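Local structure of hypothetical protein (Ruminococcus gnavus, 4GL6) at residues A[97-105]-A[191-202]. The protein is of unknown function, a bacterial member of the DUF5037 family that folds into an antiparallel sheet and a mixed sheet flanked by helices. Residues are numbered along the deposited sequence; the frame is centred on the assembly and turned at random.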
loop_
_atom_site.group_PDB
_atom_site.type_symbol
_atom_site.label_atom_id
_atom_site.label_comp_id
_atom_site.label_asym_id
_atom_site.label_seq_id
_atom_site.Cartn_x
_atom_site.Cartn_y
_atom_site.Cartn_z
ATOM N N GLU A 97 -1.111 -7.956 -18.130
ATOM C CA GLU A 97 -0.416 -6.781 -18.717
ATOM C C GLU A 97 -0.725 -5.503 -17.949
ATOM O O GLU A 97 0.193 -4.755 -17.625
ATOM C CB GLU A 97 -0.777 -6.549 -20.188
ATOM C CG GLU A 97 -0.477 -7.710 -21.125
ATOM C CD GLU A 97 -1.013 -7.504 -22.541
ATOM O OE1 GLU A 97 -1.201 -6.346 -22.972
ATOM O OE2 GLU A 97 -1.253 -8.511 -23.241
ATOM N N ASN A 98 -2.016 -5.248 -17.711
ATOM C CA ASN A 98 -2.494 -4.076 -16.948
ATOM C C ASN A 98 -2.928 -4.467 -15.549
ATOM O O ASN A 98 -3.692 -5.419 -15.368
ATOM C CB ASN A 98 -3.684 -3.385 -17.608
ATOM C CG ASN A 98 -3.275 -2.342 -18.586
ATOM O OD1 ASN A 98 -3.555 -1.152 -18.363
ATOM N ND2 ASN A 98 -2.543 -2.746 -19.632
ATOM N N TYR A 99 -2.477 -3.687 -14.575
ATOM C CA TYR A 99 -2.735 -3.956 -13.174
ATOM C C TYR A 99 -2.260 -2.799 -12.304
ATOM O O TYR A 99 -1.493 -1.951 -12.755
ATOM C CB TYR A 99 -1.990 -5.240 -12.719
ATOM C CG TYR A 99 -0.522 -5.217 -13.091
ATOM C CD1 TYR A 99 0.418 -4.552 -12.297
ATOM C CD2 TYR A 99 -0.075 -5.815 -14.261
ATOM C CE1 TYR A 99 1.764 -4.499 -12.653
ATOM C CE2 TYR A 99 1.278 -5.778 -14.619
ATOM C CZ TYR A 99 2.192 -5.116 -13.811
ATOM O OH TYR A 99 3.512 -5.073 -14.170
ATOM N N TYR A 100 -2.701 -2.795 -11.053
ATOM C CA TYR A 100 -2.247 -1.824 -10.077
ATOM C C TYR A 100 -1.995 -2.598 -8.784
ATOM O O TYR A 100 -2.915 -3.262 -8.273
ATOM C CB TYR A 100 -3.278 -0.722 -9.870
ATOM C CG TYR A 100 -2.732 0.429 -9.049
ATOM C CD1 TYR A 100 -2.712 0.366 -7.645
ATOM C CD2 TYR A 100 -2.244 1.584 -9.662
ATOM C CE1 TYR A 100 -2.215 1.422 -6.881
ATOM C CE2 TYR A 100 -1.755 2.648 -8.907
ATOM C CZ TYR A 100 -1.742 2.561 -7.515
ATOM O OH TYR A 100 -1.259 3.590 -6.756
ATOM N N ILE A 101 -0.765 -2.516 -8.273
ATOM C CA ILE A 101 -0.377 -3.195 -7.049
ATOM C C ILE A 101 -0.245 -2.126 -5.980
ATOM O O ILE A 101 0.621 -1.254 -6.071
ATOM C CB ILE A 101 0.957 -3.937 -7.215
ATOM C CG1 ILE A 101 0.869 -4.936 -8.392
ATOM C CG2 ILE A 101 1.331 -4.631 -5.912
ATOM C CD1 ILE A 101 2.204 -5.539 -8.788
ATOM N N GLN A 102 -1.094 -2.204 -4.958
ATOM C CA GLN A 102 -1.102 -1.240 -3.853
ATOM C C GLN A 102 -0.605 -1.890 -2.548
ATOM O O GLN A 102 -1.278 -2.753 -1.978
ATOM C CB GLN A 102 -2.509 -0.712 -3.649
ATOM C CG GLN A 102 -2.605 0.475 -2.715
ATOM C CD GLN A 102 -4.027 0.753 -2.327
ATOM O OE1 GLN A 102 -4.639 -0.028 -1.604
ATOM N NE2 GLN A 102 -4.545 1.869 -2.769
ATOM N N GLY A 103 0.558 -1.461 -2.082
ATOM C CA GLY A 103 1.130 -1.956 -0.831
ATOM C C GLY A 103 0.538 -1.189 0.333
ATOM O O GLY A 103 0.429 0.028 0.258
ATOM N N ASP A 104 0.175 -1.902 1.400
ATOM C CA ASP A 104 -0.455 -1.344 2.603
ATOM C C ASP A 104 0.337 -1.781 3.836
ATOM O O ASP A 104 0.010 -2.775 4.480
ATOM C CB ASP A 104 -1.925 -1.809 2.646
ATOM C CG ASP A 104 -2.717 -1.247 3.832
ATOM O OD1 ASP A 104 -2.342 -0.232 4.461
ATOM O OD2 ASP A 104 -3.761 -1.846 4.112
ATOM N N ILE A 105 1.405 -1.032 4.113
ATOM C CA ILE A 105 2.309 -1.260 5.238
ATOM C C ILE A 105 2.159 -0.087 6.193
ATOM O O ILE A 105 2.301 1.030 5.783
ATOM C CB ILE A 105 3.760 -1.375 4.758
ATOM C CG1 ILE A 105 3.923 -2.664 3.930
ATOM C CG2 ILE A 105 4.740 -1.415 5.939
ATOM C CD1 ILE A 105 5.226 -2.792 3.176
ATOM N N GLU A 191 -8.224 2.478 -11.622
ATOM C CA GLU A 191 -6.827 2.962 -11.747
ATOM C C GLU A 191 -6.740 4.462 -11.536
ATOM O O GLU A 191 -5.896 4.919 -10.792
ATOM C CB GLU A 191 -6.285 2.584 -13.140
ATOM C CG GLU A 191 -4.809 2.808 -13.480
ATOM C CD GLU A 191 -4.543 2.626 -14.982
ATOM O OE1 GLU A 191 -5.262 3.237 -15.824
ATOM O OE2 GLU A 191 -3.619 1.861 -15.340
ATOM N N LYS A 192 -7.643 5.221 -12.158
ATOM C CA LYS A 192 -7.659 6.692 -12.023
ATOM C C LYS A 192 -7.834 7.166 -10.571
ATOM O O LYS A 192 -7.309 8.211 -10.202
ATOM C CB LYS A 192 -8.724 7.335 -12.920
ATOM C CG LYS A 192 -8.633 7.044 -14.424
ATOM C CD LYS A 192 -7.303 7.285 -15.139
ATOM C CE LYS A 192 -7.345 6.618 -16.511
ATOM N NZ LYS A 192 -6.195 6.912 -17.407
ATOM N N ILE A 193 -8.539 6.386 -9.750
ATOM C CA ILE A 193 -8.759 6.693 -8.319
ATOM C C ILE A 193 -7.549 6.272 -7.473
ATOM O O ILE A 193 -7.094 7.032 -6.619
ATOM C CB ILE A 193 -10.050 6.033 -7.805
ATOM C CG1 ILE A 193 -11.276 6.578 -8.580
ATOM C CG2 ILE A 193 -10.212 6.298 -6.313
ATOM C CD1 ILE A 193 -12.583 5.843 -8.333
ATOM N N LEU A 194 -7.046 5.062 -7.715
ATOM C CA LEU A 194 -5.850 4.522 -7.035
ATOM C C LEU A 194 -4.600 5.391 -7.189
ATOM O O LEU A 194 -3.757 5.402 -6.303
ATOM C CB LEU A 194 -5.550 3.082 -7.503
ATOM C CG LEU A 194 -6.545 1.979 -7.105
ATOM C CD1 LEU A 194 -6.473 0.772 -8.037
ATOM C CD2 LEU A 194 -6.361 1.550 -5.663
ATOM N N GLU A 195 -4.486 6.102 -8.310
ATOM C CA GLU A 195 -3.358 7.007 -8.557
ATOM C C GLU A 195 -3.301 8.234 -7.632
ATOM O O GLU A 195 -2.221 8.807 -7.468
ATOM C CB GLU A 195 -3.338 7.481 -10.029
ATOM C CG GLU A 195 -2.897 6.423 -11.038
ATOM C CD GLU A 195 -3.059 6.849 -12.496
ATOM O OE1 GLU A 195 -3.315 8.045 -12.792
ATOM O OE2 GLU A 195 -2.886 5.966 -13.358
ATOM N N ILE A 196 -4.438 8.628 -7.050
ATOM C CA ILE A 196 -4.531 9.835 -6.213
ATOM C C ILE A 196 -5.013 9.648 -4.761
ATOM O O ILE A 196 -5.203 10.638 -4.058
ATOM C CB ILE A 196 -5.390 10.922 -6.928
ATOM C CG1 ILE A 196 -6.888 10.511 -7.006
ATOM C CG2 ILE A 196 -4.783 11.242 -8.300
ATOM C CD1 ILE A 196 -7.833 11.650 -7.318
ATOM N N PHE A 197 -5.241 8.414 -4.324
ATOM C CA PHE A 197 -5.657 8.125 -2.938
ATOM C C PHE A 197 -4.900 6.919 -2.396
ATOM O O PHE A 197 -4.575 6.014 -3.153
ATOM C CB PHE A 197 -7.164 7.851 -2.843
ATOM C CG PHE A 197 -8.021 9.057 -3.077
ATOM C CD1 PHE A 197 -8.011 10.111 -2.165
ATOM C CD2 PHE A 197 -8.882 9.128 -4.170
ATOM C CE1 PHE A 197 -8.800 11.234 -2.363
ATOM C CE2 PHE A 197 -9.675 10.251 -4.369
ATOM C CZ PHE A 197 -9.635 11.303 -3.464
ATOM N N THR A 198 -4.656 6.911 -1.081
ATOM C CA THR A 198 -3.947 5.817 -0.396
ATOM C C THR A 198 -4.899 4.699 -0.022
ATOM O O THR A 198 -6.125 4.871 -0.032
ATOM C CB THR A 198 -3.207 6.316 0.848
ATOM O OG1 THR A 198 -4.098 7.101 1.639
ATOM C CG2 THR A 198 -2.006 7.168 0.436
ATOM N N SER A 199 -4.308 3.563 0.337
ATOM C CA SER A 199 -5.027 2.332 0.681
ATOM C C SER A 199 -6.095 2.532 1.744
ATOM O O SER A 199 -5.790 2.995 2.858
ATOM C CB SER A 199 -4.054 1.259 1.168
ATOM O OG SER A 199 -4.684 0.017 1.290
ATOM N N GLY A 200 -7.335 2.187 1.384
ATOM C CA GLY A 200 -8.489 2.356 2.245
ATOM C C GLY A 200 -9.193 3.703 2.096
ATOM O O GLY A 200 -10.377 3.771 2.385
ATOM N N ASP A 201 -8.483 4.762 1.669
ATOM C CA ASP A 201 -9.044 6.111 1.524
ATOM C C ASP A 201 -9.516 6.392 0.072
ATOM O O ASP A 201 -9.662 7.560 -0.319
ATOM C CB ASP A 201 -8.004 7.156 1.985
ATOM C CG ASP A 201 -8.628 8.481 2.538
ATOM O OD1 ASP A 201 -9.847 8.747 2.403
ATOM O OD2 ASP A 201 -7.869 9.272 3.153
ATOM N N GLU A 202 -9.800 5.340 -0.699
ATOM C CA GLU A 202 -10.221 5.501 -2.103
ATOM C C GLU A 202 -11.585 6.158 -2.321
ATOM O O GLU A 202 -11.789 6.752 -3.360
ATOM C CB GLU A 202 -10.194 4.175 -2.871
ATOM C CG GLU A 202 -8.831 3.488 -2.951
ATOM C CD GLU A 202 -8.489 2.542 -1.821
ATOM O OE1 GLU A 202 -9.252 2.439 -0.842
ATOM O OE2 GLU A 202 -7.423 1.893 -1.916
HETATM O O HOH W 1 -7.012 -0.973 -2.178
HETATM O O HOH W 2 -2.851 3.924 -4.041
#
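The carboxylate oxygen OE2 of E202 receives the amide of Q102: NE2 to OE2 measures 3.0 Å with an N-H...O angle of 159°. OE2 lies in the amide plane of Q102 and is approached on its anti side, somewhat out of the carboxylate plane; the two flat groups are nearly coplanar. A weak bond from G200 N reaches the same oxygen, and water 1 donates to it while also donating to Q102 OE1. That amide oxygen has a second donor in S199, whose OG sits 2.9 Å from OE1, above the carbonyl plane rather than on a lone pair. On the nitrogen side, water 2 accepts from Q102 NE2 and donates to L194 O, a pattern consistent with the modelled orientation of the amide. The amide reaches this position because CG of Q102 stands anti to the backbone N (chi1 -169°) and the chain runs on extended. Two residues earlier on the strand, Y100 offers a ring face to L194: CB lies over its centre, 3.8 Å from the centroid and 10° off the normal, a CH-pi contact; Y100 OH bonds to K51 O. Q102 and Y100 thus project from one face of edge strand 99-104, while Y99 and I101 face helix 75-95. The contact docks the last part of helix 184-194 and the type II turn T198 to D201 beyond it onto a mixed sheet with helices on both faces, a layered alpha/beta arrangement.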